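PDB 5CGZ: 4-oxalmesaconate hydratase from Pseudomonas putida, which catalyses the zinc-dependent hydration of the enol form of oxalomesaconate to 4-carboxy-4-hydroxy-2-oxoadipate, the third step of gallate degradation. Local coordinates for residues Gly20-His25 with Leu173-Val178; Val154-Glu158 with Gly227-Phe232; Ala203-Gly207 with Ile222-Glu226. All coordinates share one frame. Residue numbers count along the deposited sequence, not the author numbering.

Interaction 1: Gly20-His25 with Leu173-Val178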
loop_
_atom_site.group_PDB
_atom_site.type_symbol
_atom_site.label_atom_id
_atom_site.label_comp_id
_atom_site.label_asym_id
_atom_site.label_seq_id
_atom_site.Cartn_x
_atom_site.Cartn_y
_atom_site.Cartn_z
ATOM N N GLY A 20 12.220 -13.829 24.294
ATOM C CA GLY A 20 11.159 -13.525 25.243
ATOM C C GLY A 20 9.938 -14.404 25.041
ATOM O O GLY A 20 9.427 -14.991 25.991
ATOM N N ALA A 21 9.460 -14.492 23.801
ATOM C CA ALA A 21 8.265 -15.264 23.507
ATOM C C ALA A 21 8.469 -16.735 23.890
ATOM O O ALA A 21 7.555 -17.392 24.392
ATOM C CB ALA A 21 7.892 -15.135 22.021
ATOM N N ILE A 22 9.666 -17.247 23.642
ATOM C CA ILE A 22 9.977 -18.640 23.962
ATOM C C ILE A 22 9.940 -18.878 25.479
ATOM O O ILE A 22 9.230 -19.771 25.962
ATOM C CB ILE A 22 11.355 -19.052 23.380
ATOM C CG1 ILE A 22 11.286 -19.067 21.844
ATOM C CG2 ILE A 22 11.771 -20.427 23.915
ATOM C CD1 ILE A 22 12.625 -19.219 21.146
ATOM N N ALA A 23 10.682 -18.060 26.225
ATOM C CA ALA A 23 10.750 -18.195 27.678
ATOM C C ALA A 23 9.385 -17.988 28.319
ATOM O O ALA A 23 9.022 -18.695 29.262
ATOM C CB ALA A 23 11.766 -17.208 28.262
ATOM N N LEU A 24 8.622 -17.024 27.805
ATOM C CA LEU A 24 7.323 -16.705 28.386
ATOM C C LEU A 24 6.350 -17.879 28.230
ATOM O O LEU A 24 5.685 -18.282 29.191
ATOM C CB LEU A 24 6.730 -15.431 27.758
ATOM C CG LEU A 24 5.468 -14.882 28.435
ATOM C CD1 LEU A 24 5.777 -14.352 29.831
ATOM C CD2 LEU A 24 4.779 -13.805 27.593
ATOM N N HIS A 25 6.253 -18.431 27.026
ATOM C CA HIS A 25 5.294 -19.511 26.813
ATOM C C HIS A 25 5.756 -20.827 27.464
ATOM O O HIS A 25 4.927 -21.628 27.898
ATOM C CB HIS A 25 5.017 -19.701 25.315
ATOM C CG HIS A 25 4.199 -18.593 24.716
ATOM N ND1 HIS A 25 4.756 -17.406 24.289
ATOM C CD2 HIS A 25 2.863 -18.479 24.516
ATOM C CE1 HIS A 25 3.799 -16.614 23.830
ATOM N NE2 HIS A 25 2.642 -17.241 23.957
ATOM N N LEU A 173 3.863 -8.564 22.820
ATOM C CA LEU A 173 3.947 -9.582 23.853
ATOM C C LEU A 173 4.735 -9.017 25.029
ATOM O O LEU A 173 5.896 -8.650 24.871
ATOM C CB LEU A 173 4.619 -10.848 23.317
ATOM C CG LEU A 173 4.649 -12.058 24.251
ATOM C CD1 LEU A 173 3.234 -12.631 24.433
ATOM C CD2 LEU A 173 5.620 -13.124 23.727
ATOM N N ASP A 174 4.100 -8.937 26.193
ATOM C CA ASP A 174 4.776 -8.436 27.388
ATOM C C ASP A 174 5.715 -9.504 27.921
ATOM O O ASP A 174 5.269 -10.518 28.452
ATOM C CB ASP A 174 3.759 -8.034 28.460
ATOM C CG ASP A 174 4.414 -7.422 29.691
ATOM O OD1 ASP A 174 5.662 -7.335 29.736
ATOM O OD2 ASP A 174 3.674 -7.036 30.623
ATOM N N ILE A 175 7.016 -9.275 27.780
ATOM C CA ILE A 175 8.000 -10.257 28.215
ATOM C C ILE A 175 8.756 -9.783 29.454
ATOM O O ILE A 175 9.825 -10.301 29.777
ATOM C CB ILE A 175 9.027 -10.579 27.098
ATOM C CG1 ILE A 175 9.839 -9.331 26.740
ATOM C CG2 ILE A 175 8.331 -11.176 25.872
ATOM C CD1 ILE A 175 11.116 -9.658 25.954
ATOM N N THR A 176 8.199 -8.794 30.141
ATOM C CA THR A 176 8.831 -8.243 31.332
ATOM C C THR A 176 9.221 -9.339 32.346
ATOM O O THR A 176 10.307 -9.304 32.923
ATOM C CB THR A 176 7.907 -7.227 32.018
ATOM O OG1 THR A 176 7.647 -6.131 31.122
ATOM C CG2 THR A 176 8.553 -6.711 33.303
ATOM N N SER A 177 8.347 -10.324 32.533
ATOM C CA SER A 177 8.578 -11.369 33.535
ATOM C C SER A 177 9.679 -12.357 33.152
ATOM O O SER A 177 10.122 -13.137 33.989
ATOM C CB SER A 177 7.279 -12.139 33.808
ATOM O OG SER A 177 6.871 -12.869 32.661
ATOM N N VAL A 178 10.139 -12.332 31.902
ATOM C CA VAL A 178 11.218 -13.239 31.516
ATOM C C VAL A 178 12.409 -12.522 30.905
ATOM O O VAL A 178 13.246 -13.156 30.263
ATOM C CB VAL A 178 10.738 -14.319 30.511
ATOM C CG1 VAL A 178 9.741 -15.267 31.184
ATOM C CG2 VAL A 178 10.138 -13.671 29.249
#
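Gly20 lets helix 13-27 come close to the chain leaving strand 171-174: its C lies 3.7 Å from Ile175 CG2 and its O 3.6 Å from Val178 CG2, and a side chain here would run into Ile175 CD1. Ala21, with only a methyl side chain, receives Leu173, its CB 3.5 Å from Leu173 CD2. Two residues on, Ala23 CB meets Val178 CB at 3.8 Å. Leu24 has the most surface covered; its CD2 reaches Leu173 CD1 (3.7 Å) and the backbone Asp174 O (3.4 Å), while its CD1 touches Ser177 OG (3.4 Å). His25 ND1 donates to Ala21 O (2.8 Å), its ring edge near Leu173; His25 NE2 bonds to Leu239 N of a second subunit. Beyond Leu173 an Asx turn, Thr176 N to Asp174 OD1 (3.0 Å), bends the chain toward Val178, N-cap of helix 179-186. The arrangement is helix-on-sheet packing of an alpha/beta Rossmann-like fold, at the strand outermost within the chain, where the sheet runs on in parallel into that subunit.

Interaction 2: Val154-Glu158 with Gly227-Phe232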
loop_
_atom_site.group_PDB
_atom_site.type_symbol
_atom_site.label_atom_id
_atom_site.label_comp_id
_atom_site.label_asym_id
_atom_site.label_seq_id
_atom_site.Cartn_x
_atom_site.Cartn_y
_atom_site.Cartn_z
ATOM N N VAL A 154 0.372 -17.574 12.774
ATOM C CA VAL A 154 1.762 -17.377 12.397
ATOM C C VAL A 154 2.104 -15.895 12.599
ATOM O O VAL A 154 1.308 -15.023 12.257
ATOM C CB VAL A 154 2.016 -17.790 10.935
ATOM C CG1 VAL A 154 3.477 -17.530 10.544
ATOM C CG2 VAL A 154 1.641 -19.259 10.710
ATOM N N TYR A 155 3.272 -15.618 13.167
ATOM C CA TYR A 155 3.701 -14.245 13.409
ATOM C C TYR A 155 5.099 -14.016 12.882
ATOM O O TYR A 155 5.951 -14.897 12.986
ATOM C CB TYR A 155 3.710 -13.909 14.904
ATOM C CG TYR A 155 2.418 -14.128 15.657
ATOM C CD1 TYR A 155 2.123 -15.371 16.216
ATOM C CD2 TYR A 155 1.517 -13.084 15.854
ATOM C CE1 TYR A 155 0.951 -15.578 16.927
ATOM C CE2 TYR A 155 0.335 -13.277 16.575
ATOM C CZ TYR A 155 0.064 -14.532 17.109
ATOM O OH TYR A 155 -1.090 -14.753 17.833
ATOM N N ALA A 156 5.349 -12.822 12.359
ATOM C CA ALA A 156 6.708 -12.405 12.045
ATOM C C ALA A 156 7.254 -11.636 13.234
ATOM O O ALA A 156 6.647 -10.643 13.659
ATOM C CB ALA A 156 6.743 -11.551 10.784
ATOM N N PHE A 157 8.373 -12.099 13.797
ATOM C CA PHE A 157 9.005 -11.346 14.876
ATOM C C PHE A 157 9.813 -10.187 14.266
ATOM O O PHE A 157 9.888 -10.052 13.035
ATOM C CB PHE A 157 9.874 -12.249 15.784
ATOM C CG PHE A 157 10.721 -13.263 15.050
ATOM C CD1 PHE A 157 11.518 -12.894 13.973
ATOM C CD2 PHE A 157 10.751 -14.594 15.478
ATOM C CE1 PHE A 157 12.317 -13.844 13.314
ATOM C CE2 PHE A 157 11.539 -15.535 14.837
ATOM C CZ PHE A 157 12.322 -15.165 13.750
ATOM N N GLU A 158 10.390 -9.341 15.118
ATOM C CA GLU A 158 10.907 -8.046 14.671
ATOM C C GLU A 158 12.221 -8.139 13.890
ATOM O O GLU A 158 13.209 -8.678 14.384
ATOM C CB GLU A 158 11.098 -7.108 15.865
ATOM C CG GLU A 158 11.600 -5.709 15.437
ATOM C CD GLU A 158 11.410 -4.641 16.510
ATOM O OE1 GLU A 158 10.689 -4.888 17.509
ATOM O OE2 GLU A 158 11.978 -3.545 16.350
ATOM N N GLY A 227 7.548 -7.197 19.685
ATOM C CA GLY A 227 6.519 -6.867 18.709
ATOM C C GLY A 227 6.404 -7.976 17.678
ATOM O O GLY A 227 7.418 -8.546 17.254
ATOM N N LEU A 228 5.172 -8.294 17.294
ATOM C CA LEU A 228 4.888 -9.344 16.314
ATOM C C LEU A 228 3.930 -8.829 15.245
ATOM O O LEU A 228 3.024 -8.044 15.545
ATOM C CB LEU A 228 4.261 -10.576 16.981
ATOM C CG LEU A 228 5.014 -11.498 17.952
ATOM C CD1 LEU A 228 6.255 -12.075 17.311
ATOM C CD2 LEU A 228 5.344 -10.796 19.251
ATOM N N GLN A 229 4.105 -9.284 14.007
ATOM C CA GLN A 229 3.101 -9.026 12.980
ATOM C C GLN A 229 2.400 -10.322 12.593
ATOM O O GLN A 229 3.029 -11.262 12.117
ATOM C CB GLN A 229 3.714 -8.370 11.735
ATOM C CG GLN A 229 2.649 -8.045 10.685
ATOM C CD GLN A 229 3.045 -6.927 9.715
ATOM O OE1 GLN A 229 4.216 -6.743 9.401
ATOM N NE2 GLN A 229 2.050 -6.174 9.240
ATOM N N SER A 230 1.090 -10.344 12.790
ATOM C CA SER A 230 0.257 -11.513 12.529
ATOM C C SER A 230 0.034 -11.755 11.060
ATOM O O SER A 230 -0.233 -10.827 10.310
ATOM C CB SER A 230 -1.111 -11.351 13.196
ATOM O OG SER A 230 -0.951 -10.971 14.546
ATOM N N VAL A 231 0.094 -13.014 10.656
ATOM C CA VAL A 231 -0.220 -13.365 9.279
ATOM C C VAL A 231 -1.727 -13.527 9.067
ATOM O O VAL A 231 -2.256 -13.111 8.047
ATOM C CB VAL A 231 0.497 -14.659 8.860
ATOM C CG1 VAL A 231 0.035 -15.098 7.479
ATOM C CG2 VAL A 231 2.016 -14.449 8.896
ATOM N N PHE A 232 -2.418 -14.116 10.041
ATOM C CA PHE A 232 -3.832 -14.439 9.879
ATOM C C PHE A 232 -4.718 -13.660 10.843
ATOM O O PHE A 232 -4.275 -13.272 11.928
ATOM C CB PHE A 232 -4.073 -15.944 10.083
ATOM C CG PHE A 232 -3.272 -16.808 9.161
ATOM C CD1 PHE A 232 -3.647 -16.956 7.834
ATOM C CD2 PHE A 232 -2.133 -17.459 9.618
ATOM C CE1 PHE A 232 -2.903 -17.741 6.967
ATOM C CE2 PHE A 232 -1.371 -18.250 8.759
ATOM C CZ PHE A 232 -1.751 -18.389 7.434
HETATM O O HOH W 1 -1.491 -15.221 12.505
HETATM O O HOH W 2 10.388 -6.917 19.257
HETATM O O HOH W 3 9.931 -9.633 17.949
#
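This is an antiparallel strand pairing in the mixed central sheet, where strand 154-157 lies between strands 110-112 and 225-230. Ala156 and Gln229 form a hydrogen-bonded pair: Ala156 N donates to Gln229 O (2.8 Å) and Gln229 N to Ala156 O (2.9 Å). A further bond, Val231 N to Val154 O (2.8 Å), carries the pairing past Ser230. Tyr155 and Ser230 are a non-hydrogen-bonded pair, their CA atoms 4.5 Å apart. The short strand axes make an angle of 138°, well off exact antiparallel. In this Rossmann-like alpha/beta fold of the MshB deacetylase family, the pairing adds the one reversed strand, 225-230, to an otherwise parallel sheet. Tyr155 and Leu228 lie on one face, Tyr155 CD2 3.9 Å from Leu228 CB; Tyr155 OH bonds to Leu239 O of a second subunit. At the Val154 end, Val154 CG1 packs on Val231 CG2 (3.8 Å), Val154 CG2 meets the Phe232 ring edge at CE2 (3.7 Å), and a water donates to Val154 O (2.8 Å) and accepts from Phe232 N (2.9 Å). At the other end the direct bonds give out: Glu158 N stands 3.7 Å from Gly227 O, one water bridges them, and another links Glu158 OE1 with Gly227 N, while Glu158 OE2 is salt-bridged to Arg206. Phe157 packs against Leu228, its nearest side-chain atom about 8 Å from the zinc ion held by His10, Asp13, Glu44 and His123.

Interaction 3: Ala203-Gly207 with Ile222-Glu226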
loop_
_atom_site.group_PDB
_atom_site.type_symbol
_atom_site.label_atom_id
_atom_site.label_comp_id
_atom_site.label_asym_id
_atom_site.label_seq_id
_atom_site.Cartn_x
_atom_site.Cartn_y
_atom_site.Cartn_z
ATOM N N ALA A 203 13.708 -4.011 23.093
ATOM C CA ALA A 203 12.728 -4.478 24.079
ATOM C C ALA A 203 12.212 -3.325 24.941
ATOM O O ALA A 203 11.028 -3.271 25.288
ATOM C CB ALA A 203 13.332 -5.580 24.963
ATOM N N LEU A 204 13.099 -2.399 25.289
ATOM C CA LEU A 204 12.696 -1.254 26.090
ATOM C C LEU A 204 11.784 -0.329 25.286
ATOM O O LEU A 204 10.790 0.175 25.814
ATOM C CB LEU A 204 13.923 -0.490 26.604
ATOM C CG LEU A 204 14.742 -1.162 27.712
ATOM C CD1 LEU A 204 16.103 -0.477 27.875
ATOM C CD2 LEU A 204 13.981 -1.173 29.045
ATOM N N GLN A 205 12.111 -0.113 24.011
ATOM C CA GLN A 205 11.278 0.737 23.160
ATOM C C GLN A 205 9.892 0.121 22.968
ATOM O O GLN A 205 8.871 0.791 23.111
ATOM C CB GLN A 205 11.948 0.971 21.795
ATOM C CG GLN A 205 13.213 1.844 21.855
ATOM C CD GLN A 205 12.948 3.208 22.469
ATOM O OE1 GLN A 205 12.967 3.362 23.692
ATOM N NE2 GLN A 205 12.695 4.203 21.623
ATOM N N ARG A 206 9.857 -1.165 22.643
ATOM C CA ARG A 206 8.577 -1.840 22.450
ATOM C C ARG A 206 7.817 -1.883 23.768
ATOM O O ARG A 206 6.591 -1.830 23.780
ATOM C CB ARG A 206 8.775 -3.254 21.889
ATOM C CG ARG A 206 9.464 -3.279 20.516
ATOM C CD ARG A 206 8.807 -2.324 19.525
ATOM N NE ARG A 206 9.408 -2.456 18.195
ATOM C CZ ARG A 206 9.083 -1.718 17.138
ATOM N NH1 ARG A 206 8.144 -0.780 17.235
ATOM N NH2 ARG A 206 9.695 -1.922 15.978
ATOM N N GLY A 207 8.550 -1.957 24.877
ATOM C CA GLY A 207 7.929 -1.923 26.191
ATOM C C GLY A 207 7.160 -0.631 26.413
ATOM O O GLY A 207 6.009 -0.646 26.856
ATOM N N ILE A 222 4.737 -2.678 32.316
ATOM C CA ILE A 222 5.225 -3.239 31.060
ATOM C C ILE A 222 6.537 -2.565 30.689
ATOM O O ILE A 222 6.552 -1.413 30.253
ATOM C CB ILE A 222 4.190 -3.082 29.933
ATOM C CG1 ILE A 222 2.848 -3.690 30.371
ATOM C CG2 ILE A 222 4.693 -3.753 28.669
ATOM C CD1 ILE A 222 1.696 -3.461 29.388
ATOM N N VAL A 223 7.637 -3.283 30.888
ATOM C CA VAL A 223 8.968 -2.704 30.746
ATOM C C VAL A 223 9.679 -3.228 29.503
ATOM O O VAL A 223 10.366 -2.480 28.814
ATOM C CB VAL A 223 9.839 -3.002 31.976
ATOM C CG1 VAL A 223 11.228 -2.358 31.819
ATOM C CG2 VAL A 223 9.146 -2.503 33.248
ATOM N N TYR A 224 9.508 -4.520 29.236
ATOM C CA TYR A 224 10.115 -5.178 28.085
ATOM C C TYR A 224 9.032 -5.850 27.252
ATOM O O TYR A 224 8.177 -6.551 27.804
ATOM C CB TYR A 224 11.147 -6.229 28.533
ATOM C CG TYR A 224 12.286 -5.680 29.371
ATOM C CD1 TYR A 224 13.426 -5.155 28.769
ATOM C CD2 TYR A 224 12.223 -5.697 30.757
ATOM C CE1 TYR A 224 14.473 -4.657 29.522
ATOM C CE2 TYR A 224 13.268 -5.198 31.531
ATOM C CZ TYR A 224 14.386 -4.681 30.906
ATOM O OH TYR A 224 15.422 -4.192 31.662
ATOM N N ALA A 225 9.058 -5.652 25.935
ATOM C CA ALA A 225 8.067 -6.298 25.070
ATOM C C ALA A 225 8.696 -6.751 23.759
ATOM O O ALA A 225 9.725 -6.218 23.347
ATOM C CB ALA A 225 6.884 -5.350 24.800
ATOM N N GLU A 226 8.086 -7.751 23.124
ATOM C CA GLU A 226 8.432 -8.121 21.755
ATOM C C GLU A 226 7.252 -7.785 20.838
ATOM O O GLU A 226 6.091 -8.017 21.193
ATOM C CB GLU A 226 8.798 -9.611 21.660
ATOM C CG GLU A 226 10.183 -9.911 22.229
ATOM C CD GLU A 226 10.528 -11.406 22.297
ATOM O OE1 GLU A 226 9.654 -12.264 22.026
ATOM O OE2 GLU A 226 11.692 -11.713 22.638
HETATM O O HOH W 4 10.457 0.159 28.680
#
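Ala225 and Gly207 have the most surface covered where helix 193-212 lies against the chain entering strand 225-230. Ala225 N donates to Ala203 O (3.2 Å), a carbonyl that also accepts the helical bond from Gly207 N (2.8 Å). Ala225 CB sits 3.8 Å from Gly207 N, and Ala225 O approaches Arg206 CB at 3.4 Å. Gly207 faces the loop with bare backbone: its CA is 3.6 Å from Val223 O, and a CB would clash with that oxygen. Backbone rests nearly on backbone, with the CA atoms of Gly207 and Tyr224 4.4 Å apart. Helix 193-212 thus packs against the start of strand 225-230, the next strand in the chain and the reversed one of the Rossmann-like sheet. Flanking this, Tyr224 offers a ring edge to Ala203, with CD1 3.8 Å from Ala203 CB, while Tyr224 CE1 lies 3.6 Å from Leu204 CD2; the ring also stacks on Trp179. Beside them a water donates to both Leu204 O (2.9 Å) and Val223 O (2.6 Å). Arg206 carries its guanidinium away to salt bridges with Glu158 and with Glu163 of a fourth subunit.

All three contacts are buried and reach the part of the sheet formed by strands 154-157, 225-230 and 171-174. Interaction 2 lies deepest, its centre about 10 Å from the chain's centre, against about 13 Å for interaction 1 and 17 Å for interaction 3. Interaction 2 relies on backbone hydrogen bonds; interaction 1 sets helix 13-27 against strand 171-174, the neighbour of 225-230, and the turn after it mainly by apolar packing; interaction 3 combines close backbone packing with one direct backbone bond. Interactions 2 and 3 share strand 225-230 and are joined by the Glu158 OE2 to Arg206 NH2 salt bridge (2.8 Å). Interaction 1 meets interaction 3 through Glu226. Only interaction 2 approaches the zinc site.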